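Local atomic coordinates of pngf-ii (Elizabethkingia meningoseptica, PDB entry 4R4X), a protein that probably hydrolyses the amide bond between asparagine and the innermost sugar of N-linked glycans, releasing the glycan from glycoproteins as a peptide:N-glycosidase. Residues I216-V221 against F252-E257; T248-I253 against T386-M391; I297-F302 against T333-Q338; H452-W457 against N495-N500. One frame throughout, in Å; residues are numbered along the deposited sequence. Where two conformers were deposited one is given.

Overall arrangement
Following the chain from the N terminus, contact 1 closes the first loop, of thirty residues, and brings 252-257 near 216-221 across strand 343-350. Contact 2 opens on the strand where contact 1 ends, sharing Phe252 and Ile253, and spans a much longer loop to 386-391. Contact 3 is nested inside that loop and joins the neighbouring strand 297-303 to the 3-10 and helical segment 333-338. Contact 4 follows in series, between the four-stranded sheet of 449-454 and the long sheet. All four reach this one long antiparallel sheet. Contacts 1, 2 and 3 touch one another, and contact 4 meets contact 3 through Tyr498 OH and Glu334 OE2.

Contact 1: residues I216-V221 against F252-E257; sequences IILKKV and FIIPQE
A probable hydrogen bond from Ile253 N to Ile297 O ties the strand of Phe252 to its neighbour, while the Phe252 ring itself meets Leu218 and Ile216. The backbones pair with other strands, Leu218 with Gln209 and Phe252 with Gly347. No hydrogen bond crosses the contact, and what joins the two segments is hydrocarbon alone. The Phe252 ring receives two neighbours along its outer end. Ile216 CG2 comes in at the edge, near the ring plane, 3.7 Å from Phe252 CZ. Leu218 CD1 arrives obliquely, 3.7 Å from Phe252 CE2, and its side chain runs roughly at right angles to that of the phenylalanine. Phe252 CG is placed between the backbone N and the carbonyl carbon (chi1 63°), a rotation that leaves CZ and CE2 leading toward the other segment.

Such contacts illustrate how an antiparallel sheet packs beyond nearest neighbours. Strands 216-222 and 248-253 both pair with 343-350, which lies between them, and the CA atoms of Leu218 and Ile253 are 9.0 Å apart. Side chains on one face must reach over the intervening strand to meet. Ile254 adds a further step: its CD1 lies 4.0 Å from Leu218 CD1 and equally far from Leu218 CD2, so the fork of the leucine straddles one methyl. Helix 262-268 covers this face, with Tyr263 on Leu218 and Ile254, and Leu266 on Ile216 and Ile254. Phe296 meets the Phe252 ring edge-to-face. Ile217, between the two contacting residues, points away instead and packs on Phe191 and Ile196 of strand 186-196.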
# COMPACT_ATOMS: atom_id res chain seq x y z
N ILE A 216 -4.75 -12.78 18.40
CA ILE A 216 -5.33 -12.79 17.05
C ILE A 216 -6.56 -11.90 17.03
O ILE A 216 -7.46 -12.07 17.87
CB ILE A 216 -5.76 -14.21 16.65
CG1 ILE A 216 -4.61 -15.21 16.81
CG2 ILE A 216 -6.28 -14.23 15.22
CD1 ILE A 216 -5.08 -16.66 16.92
N ILE A 217 -6.58 -10.93 16.12
CA ILE A 217 -7.77 -10.12 15.87
C ILE A 217 -8.26 -10.34 14.43
O ILE A 217 -7.45 -10.39 13.48
CB ILE A 217 -7.54 -8.62 16.17
CG1 ILE A 217 -6.40 -8.04 15.33
CG2 ILE A 217 -7.23 -8.41 17.65
CD1 ILE A 217 -6.10 -6.58 15.63
N LEU A 218 -9.57 -10.41 14.26
CA LEU A 218 -10.16 -10.83 12.98
C LEU A 218 -11.44 -10.05 12.68
O LEU A 218 -12.21 -9.79 13.59
CB LEU A 218 -10.51 -12.31 13.06
CG LEU A 218 -10.84 -13.00 11.74
CD1 LEU A 218 -9.56 -13.25 10.98
CD2 LEU A 218 -11.54 -14.34 11.92
N LYS A 219 -11.67 -9.69 11.42
CA LYS A 219 -12.96 -9.14 11.04
C LYS A 219 -13.32 -9.53 9.62
O LYS A 219 -12.49 -10.06 8.87
CB LYS A 219 -13.00 -7.62 11.21
CG LYS A 219 -12.08 -6.84 10.32
CD LYS A 219 -12.51 -5.36 10.16
CE LYS A 219 -12.77 -4.65 11.46
NZ LYS A 219 -13.08 -3.21 11.26
N LYS A 220 -14.58 -9.28 9.28
CA LYS A 220 -15.04 -9.46 7.91
C LYS A 220 -14.97 -8.11 7.21
O LYS A 220 -15.38 -7.08 7.78
CB LYS A 220 -16.49 -9.97 7.87
CG LYS A 220 -16.68 -11.39 8.36
CD LYS A 220 -18.07 -11.94 8.02
CE LYS A 220 -19.18 -11.06 8.59
NZ LYS A 220 -20.46 -11.79 8.85
N VAL A 221 -14.41 -8.09 6.01
CA VAL A 221 -14.36 -6.88 5.21
C VAL A 221 -14.79 -7.16 3.77
O VAL A 221 -14.44 -8.19 3.20
CB VAL A 221 -12.96 -6.19 5.23
CG1 VAL A 221 -12.52 -5.92 6.65
CG2 VAL A 221 -11.91 -7.03 4.54
N PHE A 252 -3.19 -12.08 7.68
CA PHE A 252 -3.67 -13.27 7.01
C PHE A 252 -5.11 -13.10 6.57
O PHE A 252 -5.83 -12.24 7.09
CB PHE A 252 -3.53 -14.52 7.90
CG PHE A 252 -4.34 -14.47 9.17
CD1 PHE A 252 -3.82 -13.92 10.33
CD2 PHE A 252 -5.62 -15.01 9.21
CE1 PHE A 252 -4.56 -13.87 11.50
CE2 PHE A 252 -6.36 -14.99 10.39
CZ PHE A 252 -5.84 -14.40 11.54
N ILE A 253 -5.49 -13.89 5.58
CA ILE A 253 -6.88 -14.08 5.20
C ILE A 253 -7.22 -15.56 5.31
O ILE A 253 -6.32 -16.43 5.31
CB ILE A 253 -7.21 -13.53 3.79
CG1 ILE A 253 -6.37 -14.21 2.72
CG2 ILE A 253 -6.98 -12.02 3.73
CD1 ILE A 253 -6.75 -13.88 1.29
N ILE A 254 -8.52 -15.86 5.40
CA ILE A 254 -8.97 -17.21 5.60
C ILE A 254 -9.75 -17.68 4.36
O ILE A 254 -10.91 -17.27 4.17
CB ILE A 254 -9.83 -17.34 6.87
CG1 ILE A 254 -9.00 -16.95 8.10
CG2 ILE A 254 -10.34 -18.77 7.03
CD1 ILE A 254 -9.77 -16.86 9.39
N PRO A 255 -9.15 -18.53 3.52
CA PRO A 255 -9.97 -19.08 2.41
C PRO A 255 -11.04 -20.06 2.90
O PRO A 255 -10.74 -21.00 3.64
CB PRO A 255 -8.96 -19.81 1.52
CG PRO A 255 -7.61 -19.36 2.01
CD PRO A 255 -7.76 -19.02 3.46
N GLN A 256 -12.28 -19.82 2.48
CA GLN A 256 -13.43 -20.58 2.97
C GLN A 256 -14.12 -21.36 1.84
O GLN A 256 -15.30 -21.75 1.98
CB GLN A 256 -14.41 -19.63 3.64
CG GLN A 256 -13.91 -19.11 4.98
CD GLN A 256 -14.97 -18.32 5.73
OE1 GLN A 256 -15.59 -18.82 6.67
NE2 GLN A 256 -15.22 -17.11 5.28
N GLU A 257 -13.39 -21.61 0.76
CA GLU A 257 -13.91 -22.34 -0.41
C GLU A 257 -14.19 -23.82 -0.15
O GLU A 257 -14.94 -24.43 -0.90
CB GLU A 257 -12.98 -22.22 -1.61
CG GLU A 257 -12.95 -20.86 -2.29
CD GLU A 257 -12.24 -19.77 -1.48
OE1 GLU A 257 -12.63 -18.59 -1.59
OE2 GLU A 257 -11.31 -20.10 -0.70

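Contact 2: residues T248-I253 against T386-M391; sequences TGDVFI and TNVMEM
An irregular turn that follows a strand, rather than another strand, meets the sheet here: residues 386-391 bend first through an inverse gamma turn centred on Asn387 and then through a type I turn from Asn387 to Glu390, closed by a 2.9 Å bond from Glu390 N to Asn387 O. The bends present Thr386 and Val388 to strand 248-253. Val388 divides its two methyls between two residues. CG2 sits 3.8 Å from Asp250 OD2, whereas CG1 comes obliquely to the ring of Phe252, 4.1 Å from its CE1 atom. With CG1 of the valine roughly opposite the backbone N (chi1 153°), CG2 is left for the aspartate.

Thr386 meets Asp250 almost head-on, the two side chains approaching from opposite directions. Its methyl does the touching, with Thr386 CG2 3.6 Å from Asp250 OD2. Its hydroxyl is turned elsewhere, with OG1 hydrogen-bonded to Glu298 OE2. The same Glu298 OE2 lies very close to Asp250 OD2, an approach of two carboxylates that would be eased if the pair shared a proton. Asp250 OD1 has a long, weak ion pair with Arg301 NE. OD2 thus rests against methyls of 386-391, while the polar neighbours of the carboxylate, Glu298 and Arg301, lie on strand 297-303.

Strand 248-253 is hydrogen-bonded between 343-350 and 297-303, and the turn lies against all three: Val388 and Glu390 touch Phe349, Thr386 touches Arg301, and Val388 also packs on Phe296. Asn529 of strand 527-537 meets Thr248, Thr386 and Asn387, bringing a fourth strand of the sheet to the site.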
# COMPACT_ATOMS: atom_id res chain seq x y z
N THR A 248 6.79 -12.85 16.21
CA THR A 248 6.31 -13.28 14.93
C THR A 248 4.92 -12.69 14.74
O THR A 248 4.08 -12.75 15.66
CB THR A 248 6.24 -14.81 14.88
OG1 THR A 248 7.54 -15.35 15.15
CG2 THR A 248 5.77 -15.27 13.52
N GLY A 249 4.74 -12.09 13.58
CA GLY A 249 3.49 -11.52 13.13
C GLY A 249 3.05 -12.01 11.75
O GLY A 249 3.86 -12.41 10.89
N ASP A 250 1.74 -11.98 11.54
CA ASP A 250 1.15 -12.28 10.23
C ASP A 250 -0.07 -11.41 10.06
O ASP A 250 -0.85 -11.23 11.01
CB ASP A 250 0.67 -13.73 10.17
CG ASP A 250 1.55 -14.64 9.32
OD1 ASP A 250 2.43 -14.18 8.57
OD2 ASP A 250 1.34 -15.86 9.41
N VAL A 251 -0.26 -10.91 8.86
CA VAL A 251 -1.55 -10.46 8.37
C VAL A 251 -1.99 -11.57 7.43
O VAL A 251 -1.24 -11.98 6.53
CB VAL A 251 -1.45 -9.14 7.62
CG1 VAL A 251 -2.82 -8.71 7.13
CG2 VAL A 251 -0.84 -8.07 8.52
N PHE A 252 -3.19 -12.08 7.68
CA PHE A 252 -3.67 -13.27 7.01
C PHE A 252 -5.11 -13.10 6.57
O PHE A 252 -5.83 -12.24 7.09
CB PHE A 252 -3.53 -14.52 7.90
CG PHE A 252 -4.34 -14.47 9.17
CD1 PHE A 252 -3.82 -13.92 10.33
CD2 PHE A 252 -5.62 -15.01 9.21
CE1 PHE A 252 -4.56 -13.87 11.50
CE2 PHE A 252 -6.36 -14.99 10.39
CZ PHE A 252 -5.84 -14.40 11.54
N ILE A 253 -5.49 -13.89 5.58
CA ILE A 253 -6.88 -14.08 5.20
C ILE A 253 -7.22 -15.56 5.31
O ILE A 253 -6.32 -16.43 5.31
CB ILE A 253 -7.21 -13.53 3.79
CG1 ILE A 253 -6.37 -14.21 2.72
CG2 ILE A 253 -6.98 -12.02 3.73
CD1 ILE A 253 -6.75 -13.88 1.29
N THR A 386 2.82 -22.06 9.69
CA THR A 386 2.89 -21.01 10.70
C THR A 386 1.76 -21.14 11.73
O THR A 386 0.58 -21.06 11.38
CB THR A 386 2.83 -19.62 10.05
OG1 THR A 386 3.86 -19.49 9.05
CG2 THR A 386 3.00 -18.51 11.11
N ASN A 387 2.12 -21.29 13.00
CA ASN A 387 1.08 -21.52 14.01
C ASN A 387 0.56 -20.22 14.64
O ASN A 387 0.92 -19.81 15.77
CB ASN A 387 1.48 -22.59 15.02
CG ASN A 387 2.70 -22.23 15.82
OD1 ASN A 387 3.63 -21.58 15.32
ND2 ASN A 387 2.71 -22.64 17.09
N VAL A 388 -0.29 -19.58 13.85
CA VAL A 388 -0.99 -18.39 14.27
C VAL A 388 -1.81 -18.71 15.50
O VAL A 388 -2.02 -17.82 16.34
CB VAL A 388 -1.85 -17.83 13.12
CG1 VAL A 388 -3.07 -17.05 13.59
CG2 VAL A 388 -0.97 -16.98 12.20
N MSE A 389 -2.25 -19.97 15.62
CA MSE A 389 -2.97 -20.43 16.81
C MSE A 389 -2.04 -20.95 17.91
O MSE A 389 -2.43 -21.81 18.71
CB MSE A 389 -4.02 -21.47 16.36
CG MSE A 389 -5.24 -20.75 15.80
SE MSE A 389 -6.52 -22.12 15.16
CE MSE A 389 -7.22 -22.61 16.92
N GLU A 390 -0.83 -20.40 17.97
CA GLU A 390 0.15 -20.72 19.02
C GLU A 390 -0.44 -20.66 20.43
O GLU A 390 -0.14 -21.50 21.28
CB GLU A 390 1.31 -19.75 18.92
CG GLU A 390 2.41 -19.91 19.95
CD GLU A 390 3.44 -18.77 19.89
OE1 GLU A 390 4.35 -18.74 20.74
OE2 GLU A 390 3.34 -17.91 18.99
N MSE A 391 -1.25 -19.66 20.70
CA MSE A 391 -1.86 -19.48 22.04
C MSE A 391 -3.30 -19.99 22.01
O MSE A 391 -4.17 -19.52 22.74
CB MSE A 391 -1.74 -18.00 22.43
CG MSE A 391 -0.30 -17.62 22.81
SE MSE A 391 0.68 -16.90 21.23
CE MSE A 391 2.39 -16.58 22.19

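Contact 3: residues I297-F302 against T333-Q338; sequences IELMRF and TELRPQ
Ile297 leans from its strand toward residues 333-338, and its two branches part at CB. The short branch, CG2, meets Leu335 CD1 at 4.1 Å, the two side chains sliding past each other in opposite directions. The longer branch runs through CG1 almost fully extended (chi2 174°) to CD1, which lies 4.0 Å from Gln338 CG, in the aliphatic part of that side chain. Leu335 CD1 has a second and closer neighbour in Leu299 CD2, at 3.6 Å. One methyl of Leu335 is therefore shared by side chains two residues apart on the strand. Gln338 is brought within range by the short helical turn: Gln338 N bonds to Leu335 O at 2.9 Å.

Glu298, between the two apolar residues, points away from 333-338. Arg301 grips it side-on with two nitrogens. The salt-bridge bond from NH2 to Glu298 OE1 is 2.8 Å and uses the syn lone pair of that oxygen; the one from NE to OE2 is 2.9 Å and comes from above the carboxylate plane, 36° out of it. Ser531 OG also bonds to OE1, so both oxygens of the carboxylate are engaged, which probably limits its rotation.

Leu299 and Met300 both face Val251 and form a classic beta bulge, where the strand turns a corner. Met300 then reaches Val234 and Leu236 of the four-stranded sheet, while 333-338 is the connection from strand 326-331 of that sheet to 343-350 of the larger one. The contact packs this connection between the two sheets against the larger one, consistent with the jelly-roll sandwich domains of this family.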
# COMPACT_ATOMS: atom_id res chain seq x y z
N ILE A 297 -4.01 -18.10 4.27
CA ILE A 297 -3.04 -17.39 3.43
C ILE A 297 -2.45 -16.23 4.21
O ILE A 297 -3.20 -15.38 4.76
CB ILE A 297 -3.70 -16.91 2.15
CG1 ILE A 297 -4.02 -18.13 1.28
CG2 ILE A 297 -2.85 -15.90 1.35
CD1 ILE A 297 -4.81 -17.79 0.06
N GLU A 298 -1.12 -16.19 4.23
CA GLU A 298 -0.37 -15.05 4.78
C GLU A 298 -0.28 -13.91 3.77
O GLU A 298 0.41 -14.04 2.74
CB GLU A 298 1.06 -15.46 5.14
CG GLU A 298 1.13 -16.59 6.10
CD GLU A 298 2.55 -17.01 6.43
OE1 GLU A 298 3.37 -17.18 5.51
OE2 GLU A 298 2.83 -17.19 7.63
N LEU A 299 -0.99 -12.81 4.00
CA LEU A 299 -0.78 -11.63 3.14
C LEU A 299 0.62 -11.07 3.32
O LEU A 299 1.26 -10.68 2.35
CB LEU A 299 -1.79 -10.52 3.44
CG LEU A 299 -3.28 -10.83 3.26
CD1 LEU A 299 -4.07 -9.52 3.36
CD2 LEU A 299 -3.53 -11.51 1.91
N MSE A 300 1.09 -11.04 4.57
CA MSE A 300 2.37 -10.39 4.94
C MSE A 300 2.87 -11.06 6.19
O MSE A 300 2.17 -11.10 7.19
CB MSE A 300 2.17 -8.89 5.23
CG MSE A 300 3.42 -8.18 5.76
SE MSE A 300 2.99 -6.65 6.95
CE MSE A 300 1.46 -5.89 5.97
N ARG A 301 4.09 -11.61 6.15
CA ARG A 301 4.77 -12.13 7.31
C ARG A 301 5.75 -11.05 7.77
O ARG A 301 6.53 -10.53 6.95
CB ARG A 301 5.51 -13.44 6.99
CG ARG A 301 6.46 -13.95 8.07
CD ARG A 301 5.98 -15.16 8.86
NE ARG A 301 5.53 -16.27 8.02
CZ ARG A 301 6.26 -17.29 7.55
NH1 ARG A 301 7.56 -17.40 7.78
NH2 ARG A 301 5.66 -18.21 6.78
N PHE A 302 5.67 -10.69 9.05
CA PHE A 302 6.50 -9.61 9.59
C PHE A 302 6.96 -9.97 10.99
O PHE A 302 6.41 -10.87 11.65
CB PHE A 302 5.76 -8.25 9.58
CG PHE A 302 4.59 -8.16 10.54
CD1 PHE A 302 3.33 -8.66 10.18
CD2 PHE A 302 4.73 -7.56 11.79
CE1 PHE A 302 2.26 -8.59 11.06
CE2 PHE A 302 3.65 -7.50 12.68
CZ PHE A 302 2.41 -8.01 12.32
N THR A 333 -0.51 -7.97 -5.16
CA THR A 333 -1.25 -7.94 -6.46
C THR A 333 -1.58 -9.33 -6.97
O THR A 333 -2.68 -9.58 -7.46
CB THR A 333 -0.45 -7.11 -7.50
OG1 THR A 333 -0.36 -5.75 -7.04
CG2 THR A 333 -1.10 -7.15 -8.89
N GLU A 334 -0.65 -10.27 -6.78
CA GLU A 334 -0.87 -11.67 -7.18
C GLU A 334 -2.00 -12.42 -6.43
O GLU A 334 -2.43 -13.50 -6.88
CB GLU A 334 0.47 -12.47 -7.10
CG GLU A 334 0.88 -12.99 -5.72
CD GLU A 334 1.57 -11.97 -4.82
OE1 GLU A 334 1.47 -10.75 -5.08
OE2 GLU A 334 2.23 -12.39 -3.85
N LEU A 335 -2.47 -11.90 -5.30
CA LEU A 335 -3.58 -12.54 -4.58
C LEU A 335 -4.96 -11.98 -4.95
O LEU A 335 -5.98 -12.35 -4.36
CB LEU A 335 -3.36 -12.42 -3.05
CG LEU A 335 -2.06 -13.05 -2.54
CD1 LEU A 335 -1.86 -12.78 -1.06
CD2 LEU A 335 -2.08 -14.55 -2.83
N ARG A 336 -4.96 -11.09 -5.94
CA ARG A 336 -6.18 -10.51 -6.48
C ARG A 336 -7.32 -11.54 -6.69
O ARG A 336 -8.43 -11.31 -6.26
CB ARG A 336 -5.88 -9.74 -7.78
CG ARG A 336 -7.09 -8.99 -8.34
CD ARG A 336 -6.88 -8.49 -9.76
NE ARG A 336 -6.73 -9.63 -10.67
CZ ARG A 336 -7.74 -10.40 -11.07
NH1 ARG A 336 -9.00 -10.14 -10.71
NH2 ARG A 336 -7.48 -11.42 -11.86
N PRO A 337 -7.04 -12.70 -7.33
CA PRO A 337 -8.11 -13.69 -7.55
C PRO A 337 -8.76 -14.22 -6.27
O PRO A 337 -9.92 -14.60 -6.30
CB PRO A 337 -7.40 -14.82 -8.30
CG PRO A 337 -6.24 -14.15 -8.95
CD PRO A 337 -5.77 -13.12 -7.94
N GLN A 338 -8.03 -14.24 -5.16
CA GLN A 338 -8.57 -14.69 -3.89
C GLN A 338 -9.31 -13.56 -3.16
O GLN A 338 -10.14 -13.83 -2.32
CB GLN A 338 -7.42 -15.26 -3.03
CG GLN A 338 -7.81 -15.87 -1.69
CD GLN A 338 -8.62 -17.16 -1.82
OE1 GLN A 338 -9.59 -17.37 -1.08
NE2 GLN A 338 -8.23 -18.01 -2.74

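Contact 4: residues H452-W457 against N495-N500; sequences HAFTPW and NPVYIN
His452 and Ile499 incline toward each other at an oblique angle, so that the isoleucine lies alongside the histidine from its CB out to its ring. Ile499 CG2 is 3.7 Å from His452 CB, and CD1 is 3.7 Å from His452 CD2, an approach oblique to the imidazole plane. The histidine's CG stands opposite the backbone N (chi1 -173°), which brings CD2 of the ring close to Ile499 CD1.

Phe454, two residues after His452, meets Val497, two before Ile499, in a different way. Their side chains come from opposite directions, and the far end of the ring, CZ, is 4.0 Å from Val497 CG2, again oblique to the ring plane. Tyr423 lies against Phe454 as well, and Ile444 against Ile499.

Alternation along the strands puts these four residues on facing surfaces; the CA atoms of His452 and Ile499 are 7.3 Å apart and no hydrogen bond joins the segments. Strand 449-454 is the outer strand of a four-stranded antiparallel sheet and 493-504 belongs to the long one. This is consistent with two sheets packed face to face in a beta sandwich, as in the C-terminal domain of peptide-N-glycosidase F.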
# COMPACT_ATOMS: atom_id res chain seq x y z
N HIS A 452 13.60 -26.64 -6.75
CA HIS A 452 14.31 -25.45 -6.30
C HIS A 452 14.88 -25.68 -4.89
O HIS A 452 14.17 -26.18 -3.99
CB HIS A 452 13.32 -24.28 -6.27
CG HIS A 452 13.95 -22.97 -5.98
ND1 HIS A 452 14.73 -22.30 -6.89
CD2 HIS A 452 13.91 -22.19 -4.87
CE1 HIS A 452 15.17 -21.17 -6.35
NE2 HIS A 452 14.68 -21.08 -5.13
N ALA A 453 16.14 -25.32 -4.71
CA ALA A 453 16.79 -25.40 -3.40
C ALA A 453 17.46 -24.05 -3.14
O ALA A 453 18.08 -23.47 -4.03
CB ALA A 453 17.81 -26.52 -3.39
N PHE A 454 17.27 -23.51 -1.95
CA PHE A 454 17.92 -22.25 -1.60
C PHE A 454 18.05 -22.12 -0.10
O PHE A 454 17.28 -22.72 0.67
CB PHE A 454 17.18 -21.04 -2.19
CG PHE A 454 15.92 -20.64 -1.43
CD1 PHE A 454 14.78 -21.42 -1.47
CD2 PHE A 454 15.88 -19.44 -0.70
CE1 PHE A 454 13.63 -21.05 -0.78
CE2 PHE A 454 14.72 -19.04 -0.02
CZ PHE A 454 13.60 -19.84 -0.07
N THR A 455 19.03 -21.33 0.31
CA THR A 455 19.27 -21.08 1.71
C THR A 455 18.77 -19.68 2.09
O THR A 455 19.37 -18.67 1.67
CB THR A 455 20.77 -21.21 1.98
OG1 THR A 455 21.19 -22.55 1.61
CG2 THR A 455 21.06 -20.98 3.45
N PRO A 456 17.67 -19.62 2.87
CA PRO A 456 17.09 -18.32 3.20
C PRO A 456 17.94 -17.65 4.29
O PRO A 456 18.23 -18.27 5.32
CB PRO A 456 15.70 -18.67 3.73
CG PRO A 456 15.49 -20.13 3.50
CD PRO A 456 16.85 -20.73 3.39
N TRP A 457 18.38 -16.43 4.04
CA TRP A 457 19.38 -15.80 4.91
C TRP A 457 19.34 -14.28 4.73
O TRP A 457 19.29 -13.82 3.61
CB TRP A 457 20.79 -16.34 4.59
CG TRP A 457 21.79 -16.06 5.69
CD1 TRP A 457 22.91 -15.28 5.61
CD2 TRP A 457 21.74 -16.55 7.03
NE1 TRP A 457 23.58 -15.27 6.81
CE2 TRP A 457 22.89 -16.05 7.70
CE3 TRP A 457 20.88 -17.41 7.72
CZ2 TRP A 457 23.15 -16.33 9.04
CZ3 TRP A 457 21.14 -17.68 9.07
CH2 TRP A 457 22.27 -17.15 9.70
N ASN A 495 10.13 -11.16 2.76
CA ASN A 495 9.65 -11.25 1.36
C ASN A 495 9.25 -12.65 0.95
O ASN A 495 9.99 -13.57 1.24
CB ASN A 495 10.77 -10.82 0.42
CG ASN A 495 10.78 -9.33 0.15
OD1 ASN A 495 11.39 -8.54 0.87
ND2 ASN A 495 10.10 -8.93 -0.88
N PRO A 496 8.12 -12.82 0.24
CA PRO A 496 7.93 -14.11 -0.44
C PRO A 496 8.94 -14.28 -1.55
O PRO A 496 9.42 -13.29 -2.10
CB PRO A 496 6.54 -14.00 -1.08
CG PRO A 496 5.87 -12.86 -0.37
CD PRO A 496 6.94 -11.95 0.14
N VAL A 497 9.28 -15.52 -1.85
CA VAL A 497 9.94 -15.81 -3.09
C VAL A 497 8.93 -16.47 -4.02
O VAL A 497 7.98 -17.12 -3.57
CB VAL A 497 11.20 -16.67 -2.88
CG1 VAL A 497 12.16 -15.98 -1.91
CG2 VAL A 497 10.84 -18.07 -2.43
N TYR A 498 9.13 -16.27 -5.31
CA TYR A 498 8.22 -16.75 -6.32
C TYR A 498 8.93 -17.81 -7.13
O TYR A 498 9.75 -17.49 -8.00
CB TYR A 498 7.78 -15.59 -7.19
CG TYR A 498 6.96 -14.65 -6.36
CD1 TYR A 498 5.61 -14.89 -6.14
CD2 TYR A 498 7.56 -13.57 -5.74
CE1 TYR A 498 4.86 -14.04 -5.33
CE2 TYR A 498 6.82 -12.73 -4.92
CZ TYR A 498 5.48 -12.96 -4.74
OH TYR A 498 4.77 -12.11 -3.94
N ILE A 499 8.65 -19.07 -6.83
CA ILE A 499 9.43 -20.18 -7.38
C ILE A 499 8.73 -20.68 -8.64
O ILE A 499 7.59 -21.16 -8.59
CB ILE A 499 9.54 -21.32 -6.36
CG1 ILE A 499 10.32 -20.82 -5.14
CG2 ILE A 499 10.17 -22.57 -6.97
CD1 ILE A 499 10.32 -21.77 -3.97
N ASN A 500 9.42 -20.57 -9.75
CA ASN A 500 8.86 -21.01 -11.03
C ASN A 500 8.73 -22.54 -11.06
O ASN A 500 9.69 -23.25 -10.77
CB ASN A 500 9.72 -20.51 -12.18
CG ASN A 500 9.50 -19.03 -12.49
OD1 ASN A 500 8.48 -18.46 -12.12
ND2 ASN A 500 10.46 -18.41 -13.16